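Local coordinates for hydrazine synthase gamma subunit (Candidatus Kuenenia stuttgartiensis, PDB 5C2V) that reduces nitric oxide to hydroxylamine, the first half-reaction of hydrazine synthesis, as the diheme cytochrome c subunit of the hydrazine synthase complex, at the heme c site and the calcium ion site. Coordinates in Å, arbitrary orientation; residue numbers count along the deposited sequence, not the author numbering.

Site 1: the heme c site. Residues 61-63, 66-67, 78, 80, 89-94, 103-105, 122, 125-126, 129, 134, 139, 147, 151. With HEC (heme c), chain B.
Heme c is held here by a CXXCH motif and by a third thioether. Cys63 SG and Cys66 SG bond the vinyl-derived carbons CAB and CAC, while Cys126 SG bonds the ring methyl HEC CMB at 1.8 Å, an uncommon link that ties helix 123-126 to the porphyrin. His67, the proximal ligand, can be followed outward. Its CB turns CG anti to the carbonyl carbon (chi1 -60°), the ring then stands on the porphyrin, and CD2 and CE1 straddle the iron over opposite pyrroles. His67 ND1 points away and gives its N-H, in the ring plane, to Lys92 O, 3.1 Å off; this fixes the ring's rotation and may make the imidazole a stronger donor. At the tip, His67 NE2 binds HEC FE at 2.0 Å. Water 1 completes the near-octahedral shell opposite it, 177° across the metal. Over that distal face Asp129 reaches with OD2, which meets water 1 at 3.1 Å, so the carboxylate could steer a ligand or relay protons. Val125 CG1, anti to the backbone N (chi1 176°), sits 3.4 Å above the centre of the HEC pyrrole holding NA, one methyl of a beta-branched side chain that packs well on a flat ring. Arg104 NH1 pairs with propionate oxygen HEC O1D at 3.2 Å, nearly straight and in the guanidinium plane. With a water in the sixth position that substrate could presumably displace, this heme is the likely seat of nitric oxide reduction.

Site 2: the calcium ion site. Residues 100-103, 257-258. With CA (calcium ion), chain C.
Water 4 is gripped from three sides, by the calcium, by Pro101 O and by Asp257 OD1. It is one of six oxygens that surround the ion in a near-octahedral shell; Pro102 O, which lies 2.3 Å from the calcium, Leu100 O, Asp257 OD2 and waters 2 and 3 supply the others. Calcium favours hard oxygen donors, and here two carbonyls from one short loop meet the carboxylate of Asp257, from strand 256-257. The peptide before Pro102 is cis, a form that proline tolerates well, and the bend probably helps bring the carbonyls of Leu100 and Pro102 round to the same ion while Pro101 O turns to water 4, 2.8 Å away. Asp257 suits its place because a short acidic side chain would offset part of the ion's charge and reaches it from the strand: CG lies anti to the backbone N (chi1 166°), and Asp257 OD2 binds the calcium at 2.4 Å. The grip is lopsided, for Asp257 OD1 stands 3.3 Å from the calcium, too long for an even bidentate hold, and is turned towards water 4. Thr258 contributes through its main chain, taking part in the second shell rather than the first. Water 2, itself bound to the calcium, lies 2.9 Å from Thr258 O.

Site 3: the calcium ion site. Residues 78-81, 83-89. With CA (calcium ion), chain D.
Seven oxygens surround this calcium, nearly all drawn from one loop that curls round it. Asp79 OD1 is the nearest to the calcium, at 2.3 Å, followed by the carbonyls of Leu80 and Ser87 and by water 5. Gly84 O, Ser87 OG and Glu83 OE2 are modelled farther from the calcium, the last at 2.9 Å. Ser87 grips twice, through its carbonyl and its hydroxyl: OG lies between the backbone N and the carbonyl carbon (chi1 62°), the crowded position, which swings it to the ion. Serine suits because its hydroxyl, on a one-carbon arm, can reach the ion that its own carbonyl also binds. Glu83 also starts from the crowded position (chi1 55°), then runs extended, bringing its carboxylate to the calcium by one oxygen. Behind these ligands lies a second shell. The other oxygen of Asp79, OD2, accepts an almost straight bond from Gly86 N at 3.1 Å, the donor coming from above the carboxylate plane; this steadies the group while OD1 faces the metal. Glu83 OE1 forms a salt bridge with Lys89 NZ, 2.5 Å away, whose positive charge probably offsets part of the carboxylate's charge. Gly84 and Gly86 both have positive phi, a backbone shape that glycine takes easily and that lets the chain turn tightly. The ion thus pins the loop between strand 77-78 and strand 89-90 and probably stiffens it.

Site 1: the heme c site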
# COMPACT_ATOMS: atom_id res chain seq x y z
N TYR A 61 -27.28 -10.24 -26.80
CA TYR A 61 -27.71 -10.91 -28.03
C TYR A 61 -29.23 -10.96 -28.17
O TYR A 61 -29.96 -10.49 -27.30
CB TYR A 61 -27.14 -12.33 -28.08
CG TYR A 61 -27.51 -13.19 -26.89
CD1 TYR A 61 -26.74 -13.18 -25.74
CD2 TYR A 61 -28.63 -14.01 -26.92
CE1 TYR A 61 -27.07 -13.96 -24.65
CE2 TYR A 61 -28.97 -14.79 -25.84
CZ TYR A 61 -28.19 -14.76 -24.70
OH TYR A 61 -28.52 -15.54 -23.62
N SER A 62 -29.69 -11.53 -29.28
CA SER A 62 -31.11 -11.67 -29.55
C SER A 62 -31.43 -13.09 -30.00
O SER A 62 -30.55 -13.95 -30.01
CB SER A 62 -31.57 -10.66 -30.61
OG SER A 62 -30.96 -10.94 -31.86
N CYS A 63 -32.69 -13.33 -30.35
CA CYS A 63 -33.08 -14.62 -30.91
C CYS A 63 -32.30 -14.88 -32.19
O CYS A 63 -31.79 -15.98 -32.42
CB CYS A 63 -34.58 -14.66 -31.19
SG CYS A 63 -35.64 -14.29 -29.78
N CYS A 66 -28.99 -16.74 -32.69
CA CYS A 66 -29.00 -18.20 -32.73
C CYS A 66 -29.70 -18.74 -33.99
O CYS A 66 -29.11 -19.47 -34.78
CB CYS A 66 -29.67 -18.77 -31.48
SG CYS A 66 -28.57 -18.86 -30.03
N HIS A 67 -30.98 -18.38 -34.13
CA HIS A 67 -31.84 -18.85 -35.22
C HIS A 67 -31.61 -18.03 -36.48
O HIS A 67 -32.32 -18.15 -37.47
CB HIS A 67 -33.30 -18.79 -34.80
CG HIS A 67 -33.60 -19.62 -33.60
ND1 HIS A 67 -33.58 -21.00 -33.62
CD2 HIS A 67 -33.88 -19.28 -32.31
CE1 HIS A 67 -33.85 -21.47 -32.41
NE2 HIS A 67 -34.03 -20.44 -31.60
N TRP A 78 -25.57 -25.55 -28.27
CA TRP A 78 -25.58 -24.98 -26.92
C TRP A 78 -25.90 -26.01 -25.84
O TRP A 78 -26.48 -27.06 -26.12
CB TRP A 78 -26.61 -23.85 -26.85
CG TRP A 78 -26.36 -22.76 -27.83
CD1 TRP A 78 -26.96 -22.59 -29.04
CD2 TRP A 78 -25.43 -21.68 -27.68
NE1 TRP A 78 -26.47 -21.47 -29.66
CE2 TRP A 78 -25.53 -20.89 -28.85
CE3 TRP A 78 -24.53 -21.30 -26.68
CZ2 TRP A 78 -24.75 -19.75 -29.04
CZ3 TRP A 78 -23.77 -20.17 -26.87
CH2 TRP A 78 -23.88 -19.40 -28.04
N LEU A 80 -28.20 -26.08 -22.77
CA LEU A 80 -29.30 -25.48 -22.01
C LEU A 80 -29.50 -26.18 -20.67
O LEU A 80 -29.19 -27.36 -20.52
CB LEU A 80 -30.59 -25.51 -22.83
CG LEU A 80 -30.50 -24.82 -24.19
CD1 LEU A 80 -31.85 -24.83 -24.90
CD2 LEU A 80 -29.98 -23.40 -24.04
N LYS A 89 -27.59 -29.46 -27.37
CA LYS A 89 -28.65 -29.29 -28.36
C LYS A 89 -28.29 -28.34 -29.50
O LYS A 89 -28.02 -27.15 -29.29
CB LYS A 89 -29.94 -28.81 -27.70
CG LYS A 89 -30.67 -29.90 -26.94
CD LYS A 89 -31.15 -31.01 -27.86
CE LYS A 89 -32.12 -31.93 -27.13
NZ LYS A 89 -31.54 -32.44 -25.85
N ASN A 90 -28.29 -28.90 -30.70
CA ASN A 90 -28.20 -28.18 -31.97
C ASN A 90 -29.31 -27.13 -32.07
O ASN A 90 -30.45 -27.39 -31.67
CB ASN A 90 -28.25 -29.23 -33.10
CG ASN A 90 -28.76 -28.69 -34.44
OD1 ASN A 90 -28.72 -27.50 -34.72
ND2 ASN A 90 -29.24 -29.60 -35.27
N THR A 91 -28.98 -25.95 -32.57
CA THR A 91 -29.97 -24.87 -32.67
C THR A 91 -31.02 -25.20 -33.73
O THR A 91 -30.69 -25.46 -34.89
CB THR A 91 -29.32 -23.51 -33.01
OG1 THR A 91 -28.38 -23.17 -31.98
CG2 THR A 91 -30.37 -22.42 -33.11
N LYS A 92 -32.29 -25.17 -33.33
CA LYS A 92 -33.38 -25.61 -34.19
C LYS A 92 -33.57 -24.75 -35.43
O LYS A 92 -33.48 -23.52 -35.38
CB LYS A 92 -34.69 -25.64 -33.39
CG LYS A 92 -35.11 -27.03 -32.95
CD LYS A 92 -35.49 -27.89 -34.14
CE LYS A 92 -35.97 -29.27 -33.71
NZ LYS A 92 -36.34 -30.13 -34.87
N TYR A 93 -33.84 -25.41 -36.55
CA TYR A 93 -34.18 -24.74 -37.80
C TYR A 93 -35.66 -24.36 -37.75
O TYR A 93 -36.52 -25.23 -37.67
CB TYR A 93 -33.87 -25.67 -38.98
CG TYR A 93 -33.95 -25.03 -40.35
CD1 TYR A 93 -32.87 -24.34 -40.88
CD2 TYR A 93 -35.09 -25.16 -41.13
CE1 TYR A 93 -32.94 -23.77 -42.14
CE2 TYR A 93 -35.16 -24.60 -42.39
CZ TYR A 93 -34.09 -23.90 -42.89
OH TYR A 93 -34.16 -23.34 -44.14
N ILE A 94 -35.95 -23.06 -37.80
CA ILE A 94 -37.30 -22.58 -37.50
C ILE A 94 -38.20 -22.31 -38.71
O ILE A 94 -39.32 -21.83 -38.54
CB ILE A 94 -37.26 -21.30 -36.64
CG1 ILE A 94 -36.42 -20.22 -37.30
CG2 ILE A 94 -36.72 -21.62 -35.25
CD1 ILE A 94 -36.43 -18.90 -36.55
N PHE A 103 -42.85 -29.58 -30.27
CA PHE A 103 -41.66 -28.80 -30.59
C PHE A 103 -40.41 -29.22 -29.80
O PHE A 103 -40.42 -30.21 -29.07
CB PHE A 103 -41.96 -27.32 -30.39
CG PHE A 103 -43.22 -26.88 -31.07
CD1 PHE A 103 -43.29 -26.81 -32.45
CD2 PHE A 103 -44.35 -26.55 -30.33
CE1 PHE A 103 -44.45 -26.41 -33.09
CE2 PHE A 103 -45.51 -26.15 -30.97
CZ PHE A 103 -45.56 -26.08 -32.35
N ARG A 104 -39.35 -28.44 -29.98
CA ARG A 104 -37.98 -28.78 -29.57
C ARG A 104 -37.49 -30.08 -30.21
O ARG A 104 -37.78 -30.35 -31.37
CB ARG A 104 -37.89 -28.90 -28.04
CG ARG A 104 -38.15 -27.61 -27.28
CD ARG A 104 -36.94 -27.26 -26.44
NE ARG A 104 -37.28 -26.58 -25.19
CZ ARG A 104 -36.45 -26.44 -24.16
NH1 ARG A 104 -35.23 -26.95 -24.24
NH2 ARG A 104 -36.84 -25.81 -23.07
N HIS A 105 -36.76 -30.87 -29.44
CA HIS A 105 -36.11 -32.07 -29.96
C HIS A 105 -36.61 -33.32 -29.25
O HIS A 105 -37.19 -34.21 -29.87
CB HIS A 105 -34.59 -31.97 -29.82
CG HIS A 105 -33.92 -31.26 -30.96
ND1 HIS A 105 -33.55 -29.94 -30.89
CD2 HIS A 105 -33.56 -31.69 -32.19
CE1 HIS A 105 -32.98 -29.58 -32.03
NE2 HIS A 105 -32.98 -30.63 -32.84
N LEU A 122 -45.60 -23.31 -29.21
CA LEU A 122 -44.44 -22.48 -29.47
C LEU A 122 -44.29 -21.42 -28.38
O LEU A 122 -43.20 -20.90 -28.16
CB LEU A 122 -44.55 -21.81 -30.84
CG LEU A 122 -44.38 -22.73 -32.06
CD1 LEU A 122 -44.67 -21.98 -33.34
CD2 LEU A 122 -42.99 -23.32 -32.08
N VAL A 125 -41.92 -22.31 -25.77
CA VAL A 125 -40.54 -22.30 -26.22
C VAL A 125 -39.93 -20.91 -26.03
O VAL A 125 -38.98 -20.74 -25.26
CB VAL A 125 -40.41 -22.71 -27.69
CG1 VAL A 125 -38.96 -22.58 -28.15
CG2 VAL A 125 -40.91 -24.13 -27.89
N CYS A 126 -40.48 -19.93 -26.74
CA CYS A 126 -39.97 -18.56 -26.68
C CYS A 126 -40.29 -17.86 -25.37
O CYS A 126 -39.46 -17.13 -24.84
CB CYS A 126 -40.51 -17.74 -27.85
SG CYS A 126 -39.93 -18.31 -29.45
N ASP A 129 -37.68 -18.50 -22.79
CA ASP A 129 -36.33 -18.00 -23.04
C ASP A 129 -35.90 -16.76 -22.24
O ASP A 129 -34.72 -16.67 -21.88
CB ASP A 129 -36.16 -17.71 -24.54
CG ASP A 129 -36.08 -18.98 -25.37
OD1 ASP A 129 -35.80 -20.05 -24.79
OD2 ASP A 129 -36.28 -18.90 -26.60
N PHE A 134 -32.07 -15.96 -21.90
CA PHE A 134 -31.65 -14.56 -21.94
C PHE A 134 -31.41 -14.00 -20.54
O PHE A 134 -30.62 -13.06 -20.38
CB PHE A 134 -32.70 -13.71 -22.66
CG PHE A 134 -32.72 -13.90 -24.15
CD1 PHE A 134 -33.49 -14.90 -24.72
CD2 PHE A 134 -31.99 -13.06 -24.97
CE1 PHE A 134 -33.52 -15.07 -26.10
CE2 PHE A 134 -32.01 -13.23 -26.35
CZ PHE A 134 -32.78 -14.23 -26.91
N PHE A 139 -41.73 -11.65 -21.38
CA PHE A 139 -42.54 -10.99 -22.40
C PHE A 139 -43.95 -10.71 -21.91
O PHE A 139 -44.50 -11.43 -21.08
CB PHE A 139 -42.60 -11.85 -23.66
CG PHE A 139 -41.27 -12.05 -24.33
CD1 PHE A 139 -40.36 -11.01 -24.41
CD2 PHE A 139 -40.94 -13.27 -24.89
CE1 PHE A 139 -39.14 -11.19 -25.03
CE2 PHE A 139 -39.72 -13.46 -25.51
CZ PHE A 139 -38.82 -12.41 -25.58
N LEU A 147 -44.68 -12.67 -31.40
CA LEU A 147 -43.49 -13.47 -31.68
C LEU A 147 -43.87 -14.83 -32.26
O LEU A 147 -43.33 -15.26 -33.29
CB LEU A 147 -42.66 -13.64 -30.41
CG LEU A 147 -41.31 -14.34 -30.53
CD1 LEU A 147 -40.47 -13.73 -31.64
CD2 LEU A 147 -40.57 -14.28 -29.20
N ILE A 151 -43.14 -16.66 -35.87
CA ILE A 151 -42.55 -17.99 -36.02
C ILE A 151 -43.42 -18.90 -36.89
O ILE A 151 -42.91 -19.63 -37.74
CB ILE A 151 -42.32 -18.65 -34.66
CG1 ILE A 151 -41.35 -17.81 -33.83
CG2 ILE A 151 -41.79 -20.07 -34.82
CD1 ILE A 151 -41.64 -17.85 -32.36
FE HEC B . -34.48 -20.98 -29.73
CHA HEC B . -35.35 -24.27 -30.19
CHB HEC B . -37.51 -20.02 -30.97
CHC HEC B . -33.72 -17.68 -29.04
CHD HEC B . -31.20 -21.82 -29.21
NA HEC B . -36.15 -21.97 -30.42
C1A HEC B . -36.27 -23.33 -30.60
C2A HEC B . -37.52 -23.59 -31.30
C3A HEC B . -38.12 -22.40 -31.50
C4A HEC B . -37.26 -21.37 -30.96
CMA HEC B . -39.47 -22.13 -32.20
CAA HEC B . -38.06 -24.99 -31.69
CBA HEC B . -38.20 -25.13 -33.21
CGA HEC B . -38.76 -26.49 -33.55
O1A HEC B . -38.93 -27.32 -32.62
O2A HEC B . -39.04 -26.73 -34.75
NB HEC B . -35.39 -19.15 -30.08
C1B HEC B . -36.74 -19.05 -30.37
C2B HEC B . -37.20 -17.75 -29.91
C3B HEC B . -36.15 -17.10 -29.39
C4B HEC B . -35.00 -17.97 -29.47
CMB HEC B . -38.64 -17.23 -30.05
CAB HEC B . -36.15 -15.68 -28.77
CBB HEC B . -36.92 -15.65 -27.43
NC HEC B . -32.77 -19.93 -29.24
C1C HEC B . -32.68 -18.58 -28.96
C2C HEC B . -31.36 -18.31 -28.44
C3C HEC B . -30.63 -19.42 -28.61
C4C HEC B . -31.52 -20.49 -29.03
CMC HEC B . -30.81 -16.89 -28.18
CAC HEC B . -29.13 -19.59 -28.28
CBC HEC B . -28.90 -19.51 -26.75
ND HEC B . -33.42 -22.77 -29.77
C1D HEC B . -32.09 -22.86 -29.36
C2D HEC B . -31.79 -24.25 -29.10
C3D HEC B . -33.08 -25.02 -29.41
C4D HEC B . -34.04 -24.02 -29.82
CMD HEC B . -30.44 -24.84 -28.63
CAD HEC B . -33.31 -26.54 -29.30
CBD HEC B . -33.62 -26.87 -27.84
CGD HEC B . -33.87 -28.35 -27.71
O1D HEC B . -34.15 -28.82 -26.57
O2D HEC B . -33.80 -29.07 -28.74
O HOH W 1 -35.03 -21.47 -27.77

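Site 2: the calcium ion site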
# COMPACT_ATOMS: atom_id res chain seq x y z
N LEU A 100 -45.26 -29.03 -37.83
CA LEU A 100 -44.86 -30.25 -37.15
C LEU A 100 -44.67 -30.10 -35.64
O LEU A 100 -43.53 -30.00 -35.16
CB LEU A 100 -43.57 -30.80 -37.77
CG LEU A 100 -43.71 -31.42 -39.16
CD1 LEU A 100 -42.35 -31.72 -39.74
CD2 LEU A 100 -44.56 -32.68 -39.09
N PRO A 101 -45.78 -30.07 -34.88
CA PRO A 101 -45.77 -30.23 -33.43
C PRO A 101 -45.64 -31.70 -33.03
O PRO A 101 -45.98 -32.56 -33.84
CB PRO A 101 -47.12 -29.65 -33.01
CG PRO A 101 -48.00 -29.94 -34.17
CD PRO A 101 -47.14 -29.81 -35.39
N PRO A 102 -45.16 -32.00 -31.81
CA PRO A 102 -44.71 -31.04 -30.80
C PRO A 102 -43.32 -30.50 -31.10
O PRO A 102 -42.68 -30.93 -32.07
CB PRO A 102 -44.70 -31.88 -29.52
CG PRO A 102 -44.40 -33.25 -29.99
CD PRO A 102 -45.08 -33.39 -31.33
N PHE A 103 -42.85 -29.58 -30.27
CA PHE A 103 -41.66 -28.80 -30.59
C PHE A 103 -40.41 -29.22 -29.80
O PHE A 103 -40.42 -30.21 -29.07
CB PHE A 103 -41.96 -27.32 -30.39
CG PHE A 103 -43.22 -26.88 -31.07
CD1 PHE A 103 -43.29 -26.81 -32.45
CD2 PHE A 103 -44.35 -26.55 -30.33
CE1 PHE A 103 -44.45 -26.41 -33.09
CE2 PHE A 103 -45.51 -26.15 -30.97
CZ PHE A 103 -45.56 -26.08 -32.35
N ASP A 257 -38.16 -36.38 -31.07
CA ASP A 257 -39.15 -35.99 -32.07
C ASP A 257 -38.48 -35.81 -33.43
O ASP A 257 -37.50 -35.08 -33.56
CB ASP A 257 -39.86 -34.71 -31.63
CG ASP A 257 -40.64 -34.05 -32.75
OD1 ASP A 257 -41.69 -34.61 -33.15
OD2 ASP A 257 -40.22 -32.98 -33.23
N THR A 258 -39.02 -36.48 -34.45
CA THR A 258 -38.43 -36.45 -35.79
C THR A 258 -38.63 -35.10 -36.48
O THR A 258 -39.76 -34.62 -36.59
CB THR A 258 -39.01 -37.55 -36.69
OG1 THR A 258 -40.25 -37.11 -37.25
CG2 THR A 258 -39.22 -38.83 -35.90
CA CA C . -41.80 -31.47 -34.17
O HOH W 2 -40.90 -31.97 -36.32
O HOH W 3 -40.26 -29.65 -33.97
O HOH W 4 -43.33 -33.29 -34.37

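Site 3: the calcium ion site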
# COMPACT_ATOMS: atom_id res chain seq x y z
N TRP A 78 -25.57 -25.55 -28.27
CA TRP A 78 -25.58 -24.98 -26.92
C TRP A 78 -25.90 -26.01 -25.84
O TRP A 78 -26.48 -27.06 -26.12
CB TRP A 78 -26.61 -23.85 -26.85
CG TRP A 78 -26.36 -22.76 -27.83
CD1 TRP A 78 -26.96 -22.59 -29.04
CD2 TRP A 78 -25.43 -21.68 -27.68
NE1 TRP A 78 -26.47 -21.47 -29.66
CE2 TRP A 78 -25.53 -20.89 -28.85
CE3 TRP A 78 -24.53 -21.30 -26.68
CZ2 TRP A 78 -24.75 -19.75 -29.04
CZ3 TRP A 78 -23.77 -20.17 -26.87
CH2 TRP A 78 -23.88 -19.40 -28.04
N ASP A 79 -25.51 -25.70 -24.61
CA ASP A 79 -25.93 -26.52 -23.49
C ASP A 79 -26.93 -25.74 -22.62
O ASP A 79 -26.55 -24.87 -21.84
CB ASP A 79 -24.71 -26.96 -22.66
CG ASP A 79 -25.08 -27.89 -21.54
OD1 ASP A 79 -26.23 -28.38 -21.52
OD2 ASP A 79 -24.21 -28.16 -20.67
N LEU A 80 -28.20 -26.08 -22.77
CA LEU A 80 -29.30 -25.48 -22.01
C LEU A 80 -29.50 -26.18 -20.67
O LEU A 80 -29.19 -27.36 -20.52
CB LEU A 80 -30.59 -25.51 -22.83
CG LEU A 80 -30.50 -24.82 -24.19
CD1 LEU A 80 -31.85 -24.83 -24.90
CD2 LEU A 80 -29.98 -23.40 -24.04
N GLY A 81 -30.06 -25.45 -19.70
CA GLY A 81 -30.13 -25.94 -18.33
C GLY A 81 -31.39 -26.65 -17.87
O GLY A 81 -31.46 -27.05 -16.71
N GLU A 83 -32.59 -29.39 -19.60
CA GLU A 83 -32.44 -30.77 -20.04
C GLU A 83 -31.29 -31.52 -19.38
O GLU A 83 -31.03 -32.68 -19.70
CB GLU A 83 -32.26 -30.81 -21.55
CG GLU A 83 -31.13 -29.95 -22.04
CD GLU A 83 -31.07 -29.90 -23.53
OE1 GLU A 83 -31.85 -30.63 -24.18
OE2 GLU A 83 -30.27 -29.11 -24.06
N GLY A 84 -30.58 -30.86 -18.47
CA GLY A 84 -29.41 -31.44 -17.86
C GLY A 84 -28.12 -30.94 -18.47
O GLY A 84 -28.06 -30.64 -19.67
N TRP A 85 -27.08 -30.85 -17.65
CA TRP A 85 -25.78 -30.35 -18.10
C TRP A 85 -24.97 -31.46 -18.76
O TRP A 85 -25.00 -32.61 -18.33
CB TRP A 85 -25.00 -29.76 -16.92
CG TRP A 85 -25.75 -28.71 -16.15
CD1 TRP A 85 -26.17 -28.80 -14.86
CD2 TRP A 85 -26.18 -27.43 -16.63
NE1 TRP A 85 -26.83 -27.65 -14.49
CE2 TRP A 85 -26.85 -26.79 -15.57
CE3 TRP A 85 -26.06 -26.76 -17.85
CZ2 TRP A 85 -27.39 -25.51 -15.68
CZ3 TRP A 85 -26.61 -25.49 -17.97
CH2 TRP A 85 -27.26 -24.88 -16.89
N GLY A 86 -24.25 -31.10 -19.82
CA GLY A 86 -23.50 -32.08 -20.58
C GLY A 86 -24.36 -32.68 -21.68
O GLY A 86 -23.89 -33.51 -22.47
N SER A 87 -25.62 -32.26 -21.73
CA SER A 87 -26.54 -32.67 -22.78
C SER A 87 -26.68 -31.56 -23.80
O SER A 87 -27.29 -30.54 -23.51
CB SER A 87 -27.91 -33.01 -22.20
OG SER A 87 -28.50 -31.88 -21.58
N TRP A 88 -26.14 -31.78 -25.00
CA TRP A 88 -26.03 -30.73 -26.01
C TRP A 88 -27.21 -30.67 -26.97
O TRP A 88 -27.76 -31.71 -27.35
CB TRP A 88 -24.73 -30.91 -26.80
CG TRP A 88 -23.51 -30.93 -25.94
CD1 TRP A 88 -22.87 -32.02 -25.45
CD2 TRP A 88 -22.80 -29.79 -25.46
NE1 TRP A 88 -21.78 -31.63 -24.70
CE2 TRP A 88 -21.72 -30.27 -24.69
CE3 TRP A 88 -22.96 -28.41 -25.62
CZ2 TRP A 88 -20.81 -29.41 -24.07
CZ3 TRP A 88 -22.05 -27.56 -25.00
CH2 TRP A 88 -20.99 -28.07 -24.24
N LYS A 89 -27.59 -29.46 -27.37
CA LYS A 89 -28.65 -29.29 -28.36
C LYS A 89 -28.29 -28.34 -29.50
O LYS A 89 -28.02 -27.15 -29.29
CB LYS A 89 -29.94 -28.81 -27.70
CG LYS A 89 -30.67 -29.90 -26.94
CD LYS A 89 -31.15 -31.01 -27.86
CE LYS A 89 -32.12 -31.93 -27.13
NZ LYS A 89 -31.54 -32.44 -25.85
CA CA D . -28.33 -29.10 -21.96
O HOH W 5 -28.65 -27.84 -23.99

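Sites 1 and 3 lie in the part of the chain that binds the first heme; site 2 ties it to strand 256-257, much later in the chain, and so probably braces the two lobes. The C-alpha centres of site 1 and site 2 lie about 14 Å apart, those of site 1 and site 3 about 13 Å, and those of site 2 and site 3 about 19 Å. Phe103 belongs to sites 1 and 2, and Trp78, Leu80 and Lys89 to sites 1 and 3, so segments fixed by calcium also line the heme pocket. The ions therefore probably play structural parts, stiffening the pocket of the heme that appears to be catalytic.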